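Local coordinates for protein endonuclease IV (Thermus thermophilus, PDB 3AAM) that cleaves phosphodiester bonds at apurinic or apyrimidinic sites in damaged DNA as a metal-dependent repair endonuclease, at residues P2-K14 with L240-G252. Numbering follows the deposited sequence.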
loop_
_atom_site.group_PDB
_atom_site.type_symbol
_atom_site.label_atom_id
_atom_site.label_comp_id
_atom_site.label_asym_id
_atom_site.label_seq_id
_atom_site.Cartn_x
_atom_site.Cartn_y
_atom_site.Cartn_z
ATOM N N PRO A 2 7.559 14.324 4.726
ATOM C CA PRO A 2 6.817 13.150 4.219
ATOM C C PRO A 2 5.354 13.162 4.649
ATOM O O PRO A 2 5.023 13.557 5.767
ATOM C CB PRO A 2 7.527 11.920 4.761
ATOM C CG PRO A 2 8.121 12.468 6.060
ATOM C CD PRO A 2 8.590 13.886 5.684
ATOM N N ARG A 3 4.481 12.721 3.750
ATOM C CA ARG A 3 3.050 12.670 4.027
ATOM C C ARG A 3 2.715 11.379 4.765
ATOM O O ARG A 3 3.392 10.359 4.592
ATOM C CB ARG A 3 2.263 12.779 2.719
ATOM C CG ARG A 3 2.341 14.175 2.098
ATOM C CD ARG A 3 1.701 14.240 0.722
ATOM N NE ARG A 3 1.648 15.610 0.219
ATOM C CZ ARG A 3 0.742 16.513 0.590
ATOM N NH1 ARG A 3 -0.203 16.196 1.467
ATOM N NH2 ARG A 3 0.791 17.743 0.090
ATOM N N TYR A 4 1.672 11.423 5.592
ATOM C CA TYR A 4 1.292 10.260 6.380
ATOM C C TYR A 4 -0.218 10.100 6.498
ATOM O O TYR A 4 -0.972 11.074 6.467
ATOM C CB TYR A 4 1.905 10.377 7.780
ATOM C CG TYR A 4 1.396 11.576 8.544
ATOM C CD1 TYR A 4 0.285 11.472 9.383
ATOM C CD2 TYR A 4 1.975 12.832 8.370
ATOM C CE1 TYR A 4 -0.240 12.593 10.024
ATOM C CE2 TYR A 4 1.459 13.960 9.007
ATOM C CZ TYR A 4 0.351 13.831 9.832
ATOM O OH TYR A 4 -0.173 14.948 10.448
ATOM N N GLY A 5 -0.655 8.857 6.654
ATOM C CA GLY A 5 -2.075 8.605 6.781
ATOM C C GLY A 5 -2.397 7.186 7.188
ATOM O O GLY A 5 -1.503 6.373 7.446
ATOM N N PHE A 6 -3.693 6.899 7.236
ATOM C CA PHE A 6 -4.202 5.585 7.615
ATOM C C PHE A 6 -5.061 5.039 6.492
ATOM O O PHE A 6 -5.294 5.700 5.477
ATOM C CB PHE A 6 -5.131 5.671 8.831
ATOM C CG PHE A 6 -4.526 6.300 10.046
ATOM C CD1 PHE A 6 -3.262 5.931 10.491
ATOM C CD2 PHE A 6 -5.262 7.218 10.793
ATOM C CE1 PHE A 6 -2.740 6.462 11.666
ATOM C CE2 PHE A 6 -4.751 7.754 11.970
ATOM C CZ PHE A 6 -3.493 7.378 12.409
ATOM N N HIS A 7 -5.544 3.822 6.703
ATOM C CA HIS A 7 -6.463 3.207 5.770
ATOM C C HIS A 7 -7.823 3.577 6.348
ATOM O O HIS A 7 -8.129 3.249 7.501
ATOM C CB HIS A 7 -6.299 1.690 5.738
ATOM C CG HIS A 7 -7.110 1.041 4.665
ATOM N ND1 HIS A 7 -8.486 0.984 4.705
ATOM C CD2 HIS A 7 -6.743 0.479 3.489
ATOM C CE1 HIS A 7 -8.932 0.414 3.601
ATOM N NE2 HIS A 7 -7.895 0.098 2.846
ATOM N N LEU A 8 -8.621 4.281 5.551
ATOM C CA LEU A 8 -9.938 4.748 5.974
ATOM C C LEU A 8 -11.073 3.943 5.353
ATOM O O LEU A 8 -10.934 3.395 4.258
ATOM C CB LEU A 8 -10.096 6.224 5.596
ATOM C CG LEU A 8 -8.961 7.157 6.035
ATOM C CD1 LEU A 8 -9.194 8.550 5.461
ATOM C CD2 LEU A 8 -8.883 7.199 7.554
ATOM N N SER A 9 -12.202 3.905 6.055
ATOM C CA SER A 9 -13.376 3.171 5.599
ATOM C C SER A 9 -14.174 3.916 4.540
ATOM O O SER A 9 -14.192 5.146 4.508
ATOM C CB SER A 9 -14.290 2.867 6.788
ATOM O OG SER A 9 -15.504 2.286 6.351
ATOM N N ILE A 10 -14.834 3.159 3.668
ATOM C CA ILE A 10 -15.665 3.749 2.627
ATOM C C ILE A 10 -17.099 3.259 2.786
ATOM O O ILE A 10 -17.957 3.533 1.946
ATOM C CB ILE A 10 -15.168 3.389 1.207
ATOM C CG1 ILE A 10 -15.213 1.874 0.992
ATOM C CG2 ILE A 10 -13.753 3.905 1.009
ATOM C CD1 ILE A 10 -15.010 1.463 -0.457
ATOM N N ALA A 11 -17.357 2.535 3.871
ATOM C CA ALA A 11 -18.693 2.014 4.135
ATOM C C ALA A 11 -19.623 3.137 4.584
ATOM O O ALA A 11 -19.171 4.191 5.030
ATOM C CB ALA A 11 -18.629 0.928 5.204
ATOM N N GLY A 12 -20.925 2.912 4.463
ATOM C CA GLY A 12 -21.875 3.927 4.882
ATOM C C GLY A 12 -22.380 4.830 3.774
ATOM O O GLY A 12 -21.940 4.742 2.628
ATOM N N LYS A 13 -23.298 5.719 4.139
ATOM C CA LYS A 13 -23.925 6.655 3.211
ATOM C C LYS A 13 -22.982 7.691 2.601
ATOM O O LYS A 13 -23.303 8.289 1.576
ATOM C CB LYS A 13 -25.079 7.371 3.918
ATOM C CG LYS A 13 -26.131 6.424 4.487
ATOM C CD LYS A 13 -27.018 5.832 3.398
ATOM C CE LYS A 13 -27.940 6.893 2.815
ATOM N NZ LYS A 13 -29.011 6.329 1.941
ATOM N N LYS A 14 -21.829 7.906 3.227
ATOM C CA LYS A 14 -20.860 8.873 2.719
ATOM C C LYS A 14 -20.002 8.277 1.603
ATOM O O LYS A 14 -19.355 9.007 0.853
ATOM C CB LYS A 14 -19.948 9.358 3.849
ATOM C CG LYS A 14 -20.653 10.090 4.977
ATOM C CD LYS A 14 -21.217 11.426 4.521
ATOM C CE LYS A 14 -21.750 12.223 5.703
ATOM N NZ LYS A 14 -20.680 12.471 6.706
ATOM N N LEU A 240 13.402 9.599 1.259
ATOM C CA LEU A 240 11.961 9.369 1.189
ATOM C C LEU A 240 11.141 10.564 1.651
ATOM O O LEU A 240 9.930 10.451 1.840
ATOM C CB LEU A 240 11.587 8.163 2.052
ATOM C CG LEU A 240 12.349 6.863 1.792
ATOM C CD1 LEU A 240 11.898 5.817 2.795
ATOM C CD2 LEU A 240 12.106 6.391 0.365
ATOM N N LYS A 241 11.790 11.707 1.818
ATOM C CA LYS A 241 11.097 12.897 2.305
ATOM C C LYS A 241 9.872 13.333 1.506
ATOM O O LYS A 241 8.993 13.992 2.053
ATOM C CB LYS A 241 12.077 14.068 2.416
ATOM C CG LYS A 241 12.649 14.539 1.099
ATOM C CD LYS A 241 13.706 15.596 1.338
ATOM C CE LYS A 241 14.359 16.035 0.041
ATOM N NZ LYS A 241 15.416 17.051 0.288
ATOM N N ASP A 242 9.802 12.967 0.230
ATOM C CA ASP A 242 8.664 13.360 -0.601
ATOM C C ASP A 242 7.731 12.194 -0.923
ATOM O O ASP A 242 6.952 12.262 -1.876
ATOM C CB ASP A 242 9.157 13.983 -1.913
ATOM C CG ASP A 242 10.031 15.205 -1.686
ATOM O OD1 ASP A 242 9.559 16.161 -1.036
ATOM O OD2 ASP A 242 11.190 15.210 -2.157
ATOM N N ARG A 243 7.799 11.131 -0.128
ATOM C CA ARG A 243 6.959 9.970 -0.378
ATOM C C ARG A 243 5.723 9.945 0.507
ATOM O O ARG A 243 5.542 10.801 1.377
ATOM C CB ARG A 243 7.758 8.677 -0.178
ATOM C CG ARG A 243 9.073 8.610 -0.944
ATOM C CD ARG A 243 8.910 8.862 -2.434
ATOM N NE ARG A 243 10.202 8.762 -3.109
ATOM C CZ ARG A 243 10.495 9.343 -4.266
ATOM N NH1 ARG A 243 9.587 10.076 -4.895
ATOM N NH2 ARG A 243 11.706 9.199 -4.790
ATOM N N VAL A 244 4.880 8.945 0.272
ATOM C CA VAL A 244 3.638 8.757 1.008
ATOM C C VAL A 244 3.755 7.561 1.947
ATOM O O VAL A 244 4.125 6.472 1.523
ATOM C CB VAL A 244 2.475 8.515 0.029
ATOM C CG1 VAL A 244 1.209 8.142 0.790
ATOM C CG2 VAL A 244 2.249 9.763 -0.810
ATOM N N PHE A 245 3.431 7.774 3.219
ATOM C CA PHE A 245 3.505 6.720 4.222
ATOM C C PHE A 245 2.116 6.399 4.757
ATOM O O PHE A 245 1.405 7.286 5.231
ATOM C CB PHE A 245 4.414 7.157 5.372
ATOM C CG PHE A 245 5.865 7.279 4.988
ATOM C CD1 PHE A 245 6.754 6.247 5.245
ATOM C CD2 PHE A 245 6.331 8.423 4.350
ATOM C CE1 PHE A 245 8.095 6.346 4.879
ATOM C CE2 PHE A 245 7.671 8.533 3.975
ATOM C CZ PHE A 245 8.555 7.492 4.241
ATOM N N ILE A 246 1.732 5.129 4.667
ATOM C CA ILE A 246 0.429 4.674 5.142
ATOM C C ILE A 246 0.580 3.569 6.182
ATOM O O ILE A 246 1.270 2.573 5.949
ATOM C CB ILE A 246 -0.434 4.120 3.967
ATOM C CG1 ILE A 246 -0.727 5.228 2.952
ATOM C CG2 ILE A 246 -1.736 3.535 4.496
ATOM C CD1 ILE A 246 -1.551 6.387 3.512
ATOM N N LEU A 247 -0.065 3.748 7.330
ATOM C CA LEU A 247 -0.041 2.754 8.398
ATOM C C LEU A 247 -1.314 1.932 8.219
ATOM O O LEU A 247 -2.375 2.489 7.931
ATOM C CB LEU A 247 -0.046 3.439 9.771
ATOM C CG LEU A 247 -0.046 2.503 10.982
ATOM C CD1 LEU A 247 1.223 1.653 11.008
ATOM C CD2 LEU A 247 -0.150 3.335 12.252
ATOM N N GLU A 248 -1.199 0.614 8.364
ATOM C CA GLU A 248 -2.341 -0.286 8.197
ATOM C C GLU A 248 -2.550 -1.101 9.469
ATOM O O GLU A 248 -2.132 -2.251 9.555
ATOM C CB GLU A 248 -2.090 -1.233 7.021
ATOM C CG GLU A 248 -1.708 -0.547 5.715
ATOM C CD GLU A 248 -1.411 -1.546 4.613
ATOM O OE1 GLU A 248 -0.625 -2.487 4.862
ATOM O OE2 GLU A 248 -1.955 -1.390 3.503
ATOM N N THR A 249 -3.195 -0.494 10.459
ATOM C CA THR A 249 -3.441 -1.162 11.730
ATOM C C THR A 249 -4.856 -0.851 12.210
ATOM O O THR A 249 -5.544 -0.029 11.619
ATOM C CB THR A 249 -2.423 -0.699 12.779
ATOM O OG1 THR A 249 -2.508 0.725 12.918
ATOM C CG2 THR A 249 -1.017 -1.084 12.357
ATOM N N PRO A 250 -5.311 -1.518 13.283
ATOM C CA PRO A 250 -6.661 -1.277 13.805
ATOM C C PRO A 250 -6.984 0.205 13.998
ATOM O O PRO A 250 -6.152 0.977 14.482
ATOM C CB PRO A 250 -6.661 -2.065 15.107
ATOM C CG PRO A 250 -5.806 -3.249 14.750
ATOM C CD PRO A 250 -4.642 -2.590 14.040
ATOM N N ARG A 251 -8.206 0.579 13.632
ATOM C CA ARG A 251 -8.657 1.964 13.709
ATOM C C ARG A 251 -9.562 2.252 14.900
ATOM O O ARG A 251 -10.265 1.373 15.386
ATOM C CB ARG A 251 -9.403 2.316 12.425
ATOM C CG ARG A 251 -8.574 2.166 11.149
ATOM C CD ARG A 251 -7.525 3.262 11.064
ATOM N NE ARG A 251 -8.109 4.538 11.458
ATOM C CZ ARG A 251 -9.132 5.118 10.839
ATOM N NH1 ARG A 251 -9.682 4.551 9.772
ATOM N NH2 ARG A 251 -9.647 6.239 11.324
ATOM N N GLY A 252 -9.547 3.502 15.350
ATOM C CA GLY A 252 -10.380 3.898 16.471
ATOM C C GLY A 252 -9.856 5.178 17.086
ATOM O O GLY A 252 -8.705 5.545 16.850
HETATM O O HOH W 1 -4.704 2.398 9.109
HETATM O O HOH W 2 -12.337 5.037 8.733
#
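Over one face of the Arg251 guanidinium lie Phe6 CB and Leu8 CD2, the methyl standing 3.5 Å from NH1, and the Phe6 ring plane is turned only 19° from that of the guanidinium. At the far end, Arg3 O and Leu240 O sit in plane at the edge of the Phe245 ring, which meets Phe235 edge-to-face, while Pro2 CB packs on Phe245 CE2 at 3.5 Å. Bends at chi2 and chi3 fold Arg251 back over residues 6-8, where NH1 makes a weak hydrogen bond to His7 O (3.0 Å); a water accepts from both NH1 and Ser9 N. NH2 of Arg251 forms salt bridges with Asp256 and Glu22; a leucine here would probably leave these carboxylates without their shared positive mate and His7 O without this donor. Phe6 and Leu247 run side by side, CE1 to CD2 at 4.1 Å, both packing against Asn259 of helix 253-267. In the parallel ladder, Arg3 N bonds Arg243 O and Arg3 O takes Phe245 N; Gly5 N bonds Phe245 O and Gly5 O takes Leu247 N, the straightest at 171°. Beyond it the chains part, and a water accepts from His7 N and donates to Leu247 O. Glu248 O accepts from ND1 of the manganese ligand His219. Strands 3-6 and 244-247, 24° apart in direction, are the barrel's first and last, and their pairing closes the TIM barrel of this AP endonuclease family.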